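Local coordinates for chitin-binding domain 3 protein (Micromonospora aurantiaca ATCC 27029, PDB 5OPF) that probably uses a histidine-brace copper centre to cleave polysaccharides such as cellulose or chitin oxidatively, as a lytic polysaccharide monooxygenase, at residues L51-A57 / L181-L187. Residue numbers count along the deposited sequence, not the author numbering.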
loop_
_atom_site.group_PDB
_atom_site.type_symbol
_atom_site.label_atom_id
_atom_site.label_comp_id
_atom_site.label_asym_id
_atom_site.label_seq_id
_atom_site.Cartn_x
_atom_site.Cartn_y
_atom_site.Cartn_z
ATOM N N LEU A 51 -5.872 -3.487 -6.154
ATOM C CA LEU A 51 -4.447 -3.773 -6.371
ATOM C C LEU A 51 -4.119 -5.184 -5.866
ATOM O O LEU A 51 -3.469 -5.393 -4.830
ATOM C CB LEU A 51 -3.578 -2.697 -5.732
ATOM C CG LEU A 51 -2.249 -2.424 -6.454
ATOM C CD1 LEU A 51 -1.593 -1.197 -5.832
ATOM C CD2 LEU A 51 -1.310 -3.621 -6.439
ATOM N N PHE A 52 -4.574 -6.169 -6.653
ATOM C CA PHE A 52 -4.445 -7.569 -6.286
ATOM C C PHE A 52 -3.868 -8.413 -7.411
ATOM O O PHE A 52 -3.952 -8.074 -8.600
ATOM C CB PHE A 52 -5.784 -8.178 -5.799
ATOM C CG PHE A 52 -6.875 -8.196 -6.836
ATOM C CD1 PHE A 52 -6.918 -9.176 -7.816
ATOM C CD2 PHE A 52 -7.876 -7.236 -6.816
ATOM C CE1 PHE A 52 -7.931 -9.187 -8.756
ATOM C CE2 PHE A 52 -8.888 -7.248 -7.760
ATOM C CZ PHE A 52 -8.911 -8.223 -8.720
ATOM N N ARG A 53 -3.314 -9.554 -6.985
ATOM C CA ARG A 53 -3.034 -10.707 -7.823
ATOM C C ARG A 53 -3.960 -11.839 -7.395
ATOM O O ARG A 53 -4.578 -11.789 -6.322
ATOM C CB ARG A 53 -1.591 -11.188 -7.655
ATOM C CG ARG A 53 -0.518 -10.163 -8.021
ATOM C CD ARG A 53 0.882 -10.780 -8.004
ATOM N NE ARG A 53 1.073 -11.656 -9.150
ATOM C CZ ARG A 53 1.430 -11.251 -10.363
ATOM N NH1 ARG A 53 1.705 -9.975 -10.608
ATOM N NH2 ARG A 53 1.534 -12.141 -11.338
ATOM N N GLU A 54 -4.069 -12.858 -8.254
ATOM C CA GLU A 54 -4.781 -14.083 -7.914
ATOM C C GLU A 54 -3.888 -15.275 -8.209
ATOM O O GLU A 54 -3.049 -15.232 -9.111
ATOM C CB GLU A 54 -6.124 -14.189 -8.665
ATOM C CG GLU A 54 -7.106 -13.142 -8.150
ATOM C CD GLU A 54 -8.460 -13.144 -8.816
ATOM O OE1 GLU A 54 -8.696 -13.996 -9.696
ATOM O OE2 GLU A 54 -9.292 -12.288 -8.433
ATOM N N GLY A 55 -4.044 -16.327 -7.412
ATOM C CA GLY A 55 -3.312 -17.565 -7.625
ATOM C C GLY A 55 -1.881 -17.582 -7.133
ATOM O O GLY A 55 -1.119 -18.470 -7.521
ATOM N N VAL A 56 -1.484 -16.634 -6.281
ATOM C CA VAL A 56 -0.107 -16.590 -5.794
ATOM C C VAL A 56 0.230 -17.767 -4.887
ATOM O O VAL A 56 1.409 -18.116 -4.729
ATOM C CB VAL A 56 0.116 -15.227 -5.107
ATOM C CG1 VAL A 56 1.463 -15.172 -4.382
ATOM C CG2 VAL A 56 0.016 -14.102 -6.136
ATOM N N ALA A 57 -0.771 -18.395 -4.282
ATOM C CA ALA A 57 -0.563 -19.596 -3.469
ATOM C C ALA A 57 0.458 -19.353 -2.360
ATOM O O ALA A 57 1.257 -20.231 -2.031
ATOM C CB ALA A 57 -0.177 -20.810 -4.323
ATOM N N LEU A 181 -11.094 -16.276 -1.764
ATOM C CA LEU A 181 -10.447 -16.629 -3.016
ATOM C C LEU A 181 -8.959 -16.531 -2.737
ATOM O O LEU A 181 -8.554 -15.814 -1.822
ATOM C CB LEU A 181 -10.852 -15.603 -4.084
ATOM C CG LEU A 181 -10.547 -15.852 -5.552
ATOM C CD1 LEU A 181 -11.350 -17.035 -6.071
ATOM C CD2 LEU A 181 -10.868 -14.610 -6.363
ATOM N N ASP A 182 -8.135 -17.236 -3.526
ATOM C CA ASP A 182 -6.691 -16.963 -3.468
ATOM C C ASP A 182 -6.440 -15.655 -4.205
ATOM O O ASP A 182 -6.180 -15.631 -5.409
ATOM C CB ASP A 182 -5.849 -18.094 -4.043
ATOM C CG ASP A 182 -4.354 -17.803 -3.967
ATOM O OD1 ASP A 182 -3.963 -16.797 -3.332
ATOM O OD2 ASP A 182 -3.568 -18.596 -4.534
ATOM N N GLN A 183 -6.571 -14.557 -3.468
ATOM C CA GLN A 183 -6.468 -13.203 -3.983
ATOM C C GLN A 183 -5.701 -12.402 -2.947
ATOM O O GLN A 183 -6.065 -12.419 -1.765
ATOM C CB GLN A 183 -7.867 -12.616 -4.174
ATOM C CG GLN A 183 -7.903 -11.245 -4.817
ATOM C CD GLN A 183 -9.301 -10.653 -4.807
ATOM O OE1 GLN A 183 -9.803 -10.266 -3.762
ATOM N NE2 GLN A 183 -9.943 -10.605 -5.963
ATOM N N SER A 184 -4.632 -11.752 -3.384
ATOM C CA SER A 184 -3.716 -11.066 -2.487
ATOM C C SER A 184 -3.466 -9.644 -2.968
ATOM O O SER A 184 -3.318 -9.395 -4.167
ATOM C CB SER A 184 -2.408 -11.865 -2.397
ATOM O OG SER A 184 -1.944 -12.270 -3.675
ATOM N N TYR A 185 -3.397 -8.717 -2.010
ATOM C CA TYR A 185 -3.266 -7.294 -2.280
ATOM C C TYR A 185 -1.952 -6.775 -1.707
ATOM O O TYR A 185 -1.513 -7.211 -0.636
ATOM C CB TYR A 185 -4.413 -6.509 -1.630
ATOM C CG TYR A 185 -5.804 -6.831 -2.128
ATOM C CD1 TYR A 185 -6.399 -8.063 -1.872
ATOM C CD2 TYR A 185 -6.564 -5.879 -2.815
ATOM C CE1 TYR A 185 -7.695 -8.340 -2.294
ATOM C CE2 TYR A 185 -7.853 -6.151 -3.245
ATOM C CZ TYR A 185 -8.414 -7.384 -2.992
ATOM O OH TYR A 185 -9.702 -7.646 -3.421
ATOM N N TYR A 186 -1.356 -5.799 -2.400
ATOM C CA TYR A 186 0.014 -5.359 -2.142
ATOM C C TYR A 186 0.035 -3.838 -2.056
ATOM O O TYR A 186 -0.089 -3.156 -3.079
ATOM C CB TYR A 186 0.936 -5.856 -3.261
ATOM C CG TYR A 186 0.896 -7.361 -3.355
ATOM C CD1 TYR A 186 1.684 -8.144 -2.523
ATOM C CD2 TYR A 186 0.050 -8.001 -4.248
ATOM C CE1 TYR A 186 1.613 -9.537 -2.566
ATOM C CE2 TYR A 186 -0.024 -9.383 -4.309
ATOM C CZ TYR A 186 0.756 -10.152 -3.466
ATOM O OH TYR A 186 0.670 -11.528 -3.553
ATOM N N LEU A 187 0.156 -3.298 -0.840
ATOM C CA LEU A 187 -0.031 -1.866 -0.605
ATOM C C LEU A 187 1.230 -1.220 -0.041
ATOM O O LEU A 187 1.604 -1.475 1.112
ATOM C CB LEU A 187 -1.179 -1.623 0.370
ATOM C CG LEU A 187 -2.585 -2.097 0.004
ATOM C CD1 LEU A 187 -2.930 -1.776 -1.441
ATOM C CD2 LEU A 187 -2.748 -3.594 0.311
HETATM O O HOH W 1 -3.159 -14.528 -4.972
#
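How a short edge strand is fixed beside an active-site strand is well illustrated by 52-54 running antiparallel to 183-187, where L51, D182 and Y186 bury the most surface. L51 and Y186 hold one end: Y186 N donates to L51 O (3.2 Å), while L51 CB lies 4.4 Å from L187 CD1. In the middle, R53 and S184 form a hydrogen-bonded pair, R53 N to S184 O at 2.8 Å and S184 N to R53 O at 2.9 Å. At the far end D182 takes over, its O accepting from G55 N (3.0 Å) and its OD2 from A57 N (2.8 Å). A water bridges D182 OD1, V56 N and S184 OG, and S184 OG also pairs with Y186 OH (2.7 Å), which in turn bonds H60. On the opposite face F52 CB sits over the Y185 ring, 3.7 Å from its centroid, a CH-pi contact. Y185 belongs to the copper site with H1 and H108; its OH donates to Q183 OE1 (2.6 Å), and Q183 NE2 to E54 OE2 (3.1 Å). Both faces thus mix polar and apolar contacts, and the cross-strand bonds join 52-54 to the strand carrying Y185 of the copper site.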